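Local structure of xanthomonas outer protein D (Xanthomonas euvesicatoria, 2OIX) at residues A[138-147]-A[164-174]. The protein is a type III secreted effector and cysteine protease of the Ulp1 family that removes SUMO from its targets, here represented by its catalytic fragment. The protein carries 1 engineered substitution. Sequence-based numbering, arbitrary orientation.
Sequences DHVLTGIEVL and LTDIEPDRGLI
Asp138, in the first turn of helix 136-153, meets the chain that comes back across that helix at Pro169, Arg171 and Ile174. Its CB touches Pro169 CB and Ile174 CD1, each 3.8 Å away and roughly at right angles to each other. CG, turned beside the backbone N (chi1 -56°), lies near Arg171 NH1 and Ile174 CD1. OD1 rests against the CA and CD of the arginine, while OD2 comes 2.8 Å from Arg171 NH1 in a salt bridge. NH1 gives two weak hydrogen bonds: a short, strongly bent one to OD2 (116°) and a long, nearly straight one to OD1 (3.4 Å, 170°), which lies at the guanidinium edge in its plane. Arg171 NH2 binds the carbonyl of Ser3, so the guanidinium also ties in the N-terminal segment.

Beside it, Pro169 CG sits over the centre of the His139 imidazole, 3.3 Å from its centroid, in a CH-pi contact, and His139 ND1 is held by the carbonyl of Ser135. Thr142 OG1 touches Pro169 CB at 3.4 Å while donating to Asp138 O; that carbonyl takes Thr142 N from its opposite face.

Farther along, Ile167 pushes CD1 against His139 O and Thr142 CB. Leu164 CD1 rests on Gly143 CA (3.6 Å), and its CD2 packs against Val146 CG1 and Leu147 CD2.

A type I turn and an extended stretch thus run along the helix to Asp170, N-cap of helix 171-179. The far side, Val140 and Ile144, packs on strand 75-82, with Leu147 reaching both strand and Leu164, in the alpha/beta fold of the Ulp1 (C48) catalytic domain.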
ATOM      1  N   ASP A 138      -3.105 -10.825  -3.023  1.00 23.75           N
ATOM      2  CA  ASP A 138      -1.836 -11.467  -2.751  1.00 23.15           C
ATOM      3  C   ASP A 138      -0.669 -10.572  -3.218  1.00 22.42           C
ATOM      4  O   ASP A 138       0.348 -10.435  -2.518  1.00 20.42           O
ATOM      5  CB  ASP A 138      -1.780 -12.830  -3.456  1.00 22.99           C
ATOM      6  CG  ASP A 138      -2.968 -13.780  -3.080  1.00 23.55           C
ATOM      7  OD1 ASP A 138      -2.732 -14.973  -2.724  1.00 31.30           O
ATOM      8  OD2 ASP A 138      -4.147 -13.395  -3.226  1.00 25.22           O
ATOM      9  N   HIS A 139      -0.811  -9.998  -4.407  1.00 22.64           N
ATOM     10  CA  HIS A 139       0.241  -9.173  -5.004  1.00 22.72           C
ATOM     11  C   HIS A 139       0.496  -7.893  -4.164  1.00 22.85           C
ATOM     12  O   HIS A 139       1.655  -7.515  -3.920  1.00 22.23           O
ATOM     13  CB  HIS A 139      -0.091  -8.841  -6.464  1.00 23.13           C
ATOM     14  CG  HIS A 139       0.212  -9.948  -7.427  1.00 25.33           C
ATOM     15  ND1 HIS A 139      -0.686 -10.954  -7.701  1.00 26.44           N
ATOM     16  CD2 HIS A 139       1.298 -10.195  -8.202  1.00 26.61           C
ATOM     17  CE1 HIS A 139      -0.169 -11.783  -8.594  1.00 27.46           C
ATOM     18  NE2 HIS A 139       1.042 -11.359  -8.904  1.00 27.40           N
ATOM     19  N   VAL A 140      -0.585  -7.285  -3.687  1.00 22.40           N
ATOM     20  CA  VAL A 140      -0.497  -6.165  -2.758  1.00 21.53           C
ATOM     21  C   VAL A 140       0.212  -6.547  -1.448  1.00 21.52           C
ATOM     22  O   VAL A 140       1.194  -5.872  -1.093  1.00 22.12           O
ATOM     23  CB  VAL A 140      -1.844  -5.453  -2.517  1.00 23.01           C
ATOM     24  CG1 VAL A 140      -1.672  -4.401  -1.416  1.00 20.21           C
ATOM     25  CG2 VAL A 140      -2.298  -4.759  -3.799  1.00 22.35           C
ATOM     26  N   LEU A 141      -0.168  -7.685  -0.830  1.00 22.97           N
ATOM     27  CA  LEU A 141       0.395  -8.071   0.454  1.00 22.73           C
ATOM     28  C   LEU A 141       1.880  -8.330   0.298  1.00 23.87           C
ATOM     29  O   LEU A 141       2.698  -7.867   1.098  1.00 23.88           O
ATOM     30  CB  LEU A 141      -0.313  -9.324   1.028  1.00 22.13           C
ATOM     31  CG  LEU A 141      -1.711  -8.969   1.536  1.00 22.53           C
ATOM     32  CD1 LEU A 141      -2.382 -10.012   2.289  1.00 17.24           C
ATOM     33  CD2 LEU A 141      -1.645  -7.683   2.448  1.00 17.32           C
ATOM     34  N   THR A 142       2.214  -9.143  -0.704  1.00 21.95           N
ATOM     35  CA  THR A 142       3.589  -9.434  -1.034  1.00 21.55           C
ATOM     36  C   THR A 142       4.420  -8.195  -1.317  1.00 22.11           C
ATOM     37  O   THR A 142       5.536  -8.107  -0.796  1.00 22.75           O
ATOM     38  CB  THR A 142       3.694 -10.417  -2.227  1.00 21.71           C
ATOM     39  OG1 THR A 142       2.781 -11.494  -2.015  1.00 22.03           O
ATOM     40  CG2 THR A 142       5.135 -10.943  -2.339  1.00 21.75           C
ATOM     41  N   GLY A 143       3.886  -7.246  -2.089  1.00 21.45           N
ATOM     42  CA  GLY A 143       4.613  -6.007  -2.354  1.00 20.97           C
ATOM     43  C   GLY A 143       4.901  -5.214  -1.067  1.00 22.45           C
ATOM     44  O   GLY A 143       6.035  -4.691  -0.867  1.00 23.04           O
ATOM     45  N   ILE A 144       3.917  -5.176  -0.164  1.00 20.45           N
ATOM     46  CA  ILE A 144       4.090  -4.469   1.106  1.00 21.91           C
ATOM     47  C   ILE A 144       5.231  -5.069   1.919  1.00 22.59           C
ATOM     48  O   ILE A 144       6.101  -4.328   2.390  1.00 22.10           O
ATOM     49  CB  ILE A 144       2.768  -4.435   1.921  1.00 22.19           C
ATOM     50  CG1 ILE A 144       1.731  -3.488   1.235  1.00 20.51           C
ATOM     51  CG2 ILE A 144       3.074  -4.002   3.372  1.00 22.66           C
ATOM     52  CD1 ILE A 144       0.340  -3.573   1.845  1.00 20.17           C
ATOM     53  N   GLU A 145       5.224  -6.392   2.007  1.00 20.91           N
ATOM     54  CA  GLU A 145       6.158  -7.221   2.794  1.00 23.25           C
ATOM     55  C   GLU A 145       7.620  -7.084   2.297  1.00 22.87           C
ATOM     56  O   GLU A 145       8.536  -6.836   3.083  1.00 22.20           O
ATOM     57  CB  GLU A 145       5.725  -8.677   2.696  1.00 23.87           C
ATOM     58  CG  GLU A 145       6.676  -9.675   3.357  1.00 26.54           C
ATOM     59  CD  GLU A 145       6.244 -10.061   4.755  1.00 35.44           C
ATOM     60  OE1 GLU A 145       5.120  -9.651   5.144  1.00 37.47           O
ATOM     61  OE2 GLU A 145       7.010 -10.793   5.451  1.00 34.30           O
ATOM     62  N   VAL A 146       7.798  -7.255   0.988  1.00 22.44           N
ATOM     63  CA  VAL A 146       9.061  -7.056   0.280  1.00 21.40           C
ATOM     64  C   VAL A 146       9.587  -5.654   0.487  1.00 22.39           C
ATOM     65  O   VAL A 146      10.740  -5.487   0.858  1.00 22.63           O
ATOM     66  CB  VAL A 146       8.874  -7.315  -1.226  1.00 21.22           C
ATOM     67  CG1 VAL A 146      10.120  -6.972  -2.003  1.00 22.73           C
ATOM     68  CG2 VAL A 146       8.555  -8.832  -1.463  1.00 15.33           C
ATOM     69  N   LEU A 147       8.747  -4.658   0.223  1.00 21.78           N
ATOM     70  CA  LEU A 147       9.194  -3.272   0.353  1.00 21.89           C
ATOM     71  C   LEU A 147       9.494  -2.872   1.835  1.00 22.09           C
ATOM     72  O   LEU A 147      10.503  -2.185   2.105  1.00 22.51           O
ATOM     73  CB  LEU A 147       8.173  -2.342  -0.301  1.00 22.58           C
ATOM     74  CG  LEU A 147       8.000  -2.333  -1.831  1.00 19.38           C
ATOM     75  CD1 LEU A 147       6.963  -1.140  -2.170  1.00 19.93           C
ATOM     76  CD2 LEU A 147       9.340  -2.013  -2.527  1.00 23.51           C
ATOM     77  N   LEU A 164       9.391  -4.021  -8.086  1.00 23.12           N
ATOM     78  CA  LEU A 164       8.684  -5.240  -7.643  1.00 21.84           C
ATOM     79  C   LEU A 164       8.356  -6.184  -8.799  1.00 24.20           C
ATOM     80  O   LEU A 164       7.497  -7.068  -8.654  1.00 23.30           O
ATOM     81  CB  LEU A 164       7.390  -4.869  -6.868  1.00 22.75           C
ATOM     82  CG  LEU A 164       7.542  -4.178  -5.488  1.00 21.18           C
ATOM     83  CD1 LEU A 164       6.160  -3.889  -4.795  1.00 21.63           C
ATOM     84  CD2 LEU A 164       8.407  -5.084  -4.578  1.00 24.87           C
ATOM     85  N   THR A 165       9.036  -6.002  -9.932  1.00 25.74           N
ATOM     86  CA  THR A 165       8.815  -6.783 -11.159  1.00 28.88           C
ATOM     87  C   THR A 165       8.870  -8.281 -10.864  1.00 31.51           C
ATOM     88  O   THR A 165       8.039  -9.062 -11.341  1.00 31.69           O
ATOM     89  CB  THR A 165       9.850  -6.397 -12.255  1.00 27.90           C
ATOM     90  OG1 THR A 165       9.856  -4.977 -12.452  1.00 28.25           O
ATOM     91  CG2 THR A 165       9.532  -7.042 -13.564  1.00 29.29           C
ATOM     92  N   ASP A 166       9.812  -8.669 -10.012  1.00 35.18           N
ATOM     93  CA  ASP A 166      10.099 -10.089  -9.771  1.00 38.96           C
ATOM     94  C   ASP A 166       9.404 -10.757  -8.577  1.00 40.25           C
ATOM     95  O   ASP A 166       9.795 -11.853  -8.188  1.00 40.80           O
ATOM     96  CB  ASP A 166      11.613 -10.264  -9.644  1.00 39.37           C
ATOM     97  CG  ASP A 166      12.345  -9.967 -10.955  1.00 44.03           C
ATOM     98  OD1 ASP A 166      11.938 -10.525 -12.010  1.00 49.63           O
ATOM     99  OD2 ASP A 166      13.343  -9.195 -10.935  1.00 47.07           O
ATOM    100  N   ILE A 167       8.416 -10.111  -7.964  1.00 40.98           N
ATOM    101  CA  ILE A 167       7.785 -10.739  -6.793  1.00 43.10           C
ATOM    102  C   ILE A 167       7.019 -12.018  -7.161  1.00 43.23           C
ATOM    103  O   ILE A 167       6.627 -12.224  -8.308  1.00 42.36           O
ATOM    104  CB  ILE A 167       6.901  -9.786  -5.934  1.00 43.32           C
ATOM    105  CG1 ILE A 167       5.616  -9.375  -6.675  1.00 43.37           C
ATOM    106  CG2 ILE A 167       7.716  -8.568  -5.466  1.00 44.56           C
ATOM    107  CD1 ILE A 167       4.528  -8.765  -5.777  1.00 44.59           C
ATOM    108  N   GLU A 168       6.835 -12.877  -6.170  1.00 43.76           N
ATOM    109  CA  GLU A 168       6.155 -14.135  -6.371  1.00 45.58           C
ATOM    110  C   GLU A 168       5.225 -14.281  -5.177  1.00 46.15           C
ATOM    111  O   GLU A 168       5.636 -14.767  -4.116  1.00 47.00           O
ATOM    112  CB  GLU A 168       7.163 -15.286  -6.460  1.00 45.16           C
ATOM    113  CG  GLU A 168       8.192 -15.170  -7.602  1.00 45.84           C
ATOM    114  CD  GLU A 168       9.397 -16.116  -7.434  1.00 46.51           C
ATOM    115  OE1 GLU A 168      10.291 -15.825  -6.597  1.00 47.91           O
ATOM    116  OE2 GLU A 168       9.458 -17.160  -8.140  1.00 48.35           O
ATOM    117  N   PRO A 169       3.975 -13.811  -5.331  1.00 46.61           N
ATOM    118  CA  PRO A 169       2.947 -13.964  -4.316  1.00 47.18           C
ATOM    119  C   PRO A 169       2.512 -15.408  -4.249  1.00 48.24           C
ATOM    120  O   PRO A 169       2.504 -16.100  -5.262  1.00 48.63           O
ATOM    121  CB  PRO A 169       1.781 -13.129  -4.856  1.00 46.55           C
ATOM    122  CG  PRO A 169       2.373 -12.269  -5.925  1.00 46.29           C
ATOM    123  CD  PRO A 169       3.482 -13.059  -6.497  1.00 46.63           C
ATOM    124  N   ASP A 170       2.130 -15.851  -3.058  1.00 49.73           N
ATOM    125  CA  ASP A 170       1.638 -17.219  -2.882  1.00 50.20           C
ATOM    126  C   ASP A 170       0.467 -17.232  -1.919  1.00 49.96           C
ATOM    127  O   ASP A 170       0.548 -16.679  -0.828  1.00 48.66           O
ATOM    128  CB  ASP A 170       2.755 -18.136  -2.380  1.00 51.41           C
ATOM    129  CG  ASP A 170       3.450 -17.582  -1.146  1.00 52.02           C
ATOM    130  OD1 ASP A 170       4.661 -17.283  -1.224  1.00 55.33           O
ATOM    131  OD2 ASP A 170       2.784 -17.451  -0.095  1.00 55.08           O
ATOM    132  N   ARG A 171      -0.622 -17.887  -2.303  1.00 49.93           N
ATOM    133  CA  ARG A 171      -1.783 -17.851  -1.433  1.00 49.81           C
ATOM    134  C   ARG A 171      -1.447 -18.582  -0.132  1.00 49.53           C
ATOM    135  O   ARG A 171      -1.777 -18.107   0.955  1.00 48.65           O
ATOM    136  CB  ARG A 171      -3.015 -18.407  -2.137  1.00 49.69           C
ATOM    137  CG  ARG A 171      -4.299 -18.313  -1.338  1.00 50.03           C
ATOM    138  CD  ARG A 171      -4.565 -16.912  -0.745  1.00 50.96           C
ATOM    139  NE  ARG A 171      -6.009 -16.712  -0.639  1.00 53.68           N
ATOM    140  CZ  ARG A 171      -6.724 -15.928  -1.444  1.00 53.27           C
ATOM    141  NH1 ARG A 171      -6.140 -15.210  -2.409  1.00 51.08           N
ATOM    142  NH2 ARG A 171      -8.028 -15.845  -1.260  1.00 54.26           N
ATOM    143  N   GLY A 172      -0.726 -19.695  -0.272  1.00 49.37           N
ATOM    144  CA  GLY A 172      -0.260 -20.529   0.838  1.00 49.28           C
ATOM    145  C   GLY A 172       0.320 -19.856   2.072  1.00 48.98           C
ATOM    146  O   GLY A 172      -0.191 -20.046   3.176  1.00 48.73           O
ATOM    147  N   LEU A 173       1.394 -19.084   1.909  1.00 48.63           N
ATOM    148  CA  LEU A 173       2.065 -18.496   3.076  1.00 48.45           C
ATOM    149  C   LEU A 173       1.249 -17.324   3.629  1.00 48.06           C
ATOM    150  O   LEU A 173       1.319 -17.014   4.818  1.00 47.34           O
ATOM    151  CB  LEU A 173       3.512 -18.075   2.756  1.00 49.10           C
ATOM    152  CG  LEU A 173       4.193 -17.070   3.706  1.00 50.02           C
ATOM    153  CD1 LEU A 173       4.876 -17.763   4.887  1.00 49.48           C
ATOM    154  CD2 LEU A 173       5.181 -16.151   2.975  1.00 52.53           C
ATOM    155  N   ILE A 174       0.470 -16.695   2.763  1.00 48.15           N
ATOM    156  CA  ILE A 174      -0.486 -15.691   3.213  1.00 48.47           C
ATOM    157  C   ILE A 174      -1.534 -16.352   4.115  1.00 48.61           C
ATOM    158  O   ILE A 174      -1.793 -15.876   5.214  1.00 49.36           O
ATOM    159  CB  ILE A 174      -1.135 -14.916   2.037  1.00 49.46           C
ATOM    160  CG1 ILE A 174      -0.138 -13.880   1.487  1.00 50.07           C
ATOM    161  CG2 ILE A 174      -2.392 -14.143   2.507  1.00 46.97           C
ATOM    162  CD1 ILE A 174      -0.506 -13.299   0.139  1.00 51.52           C
TER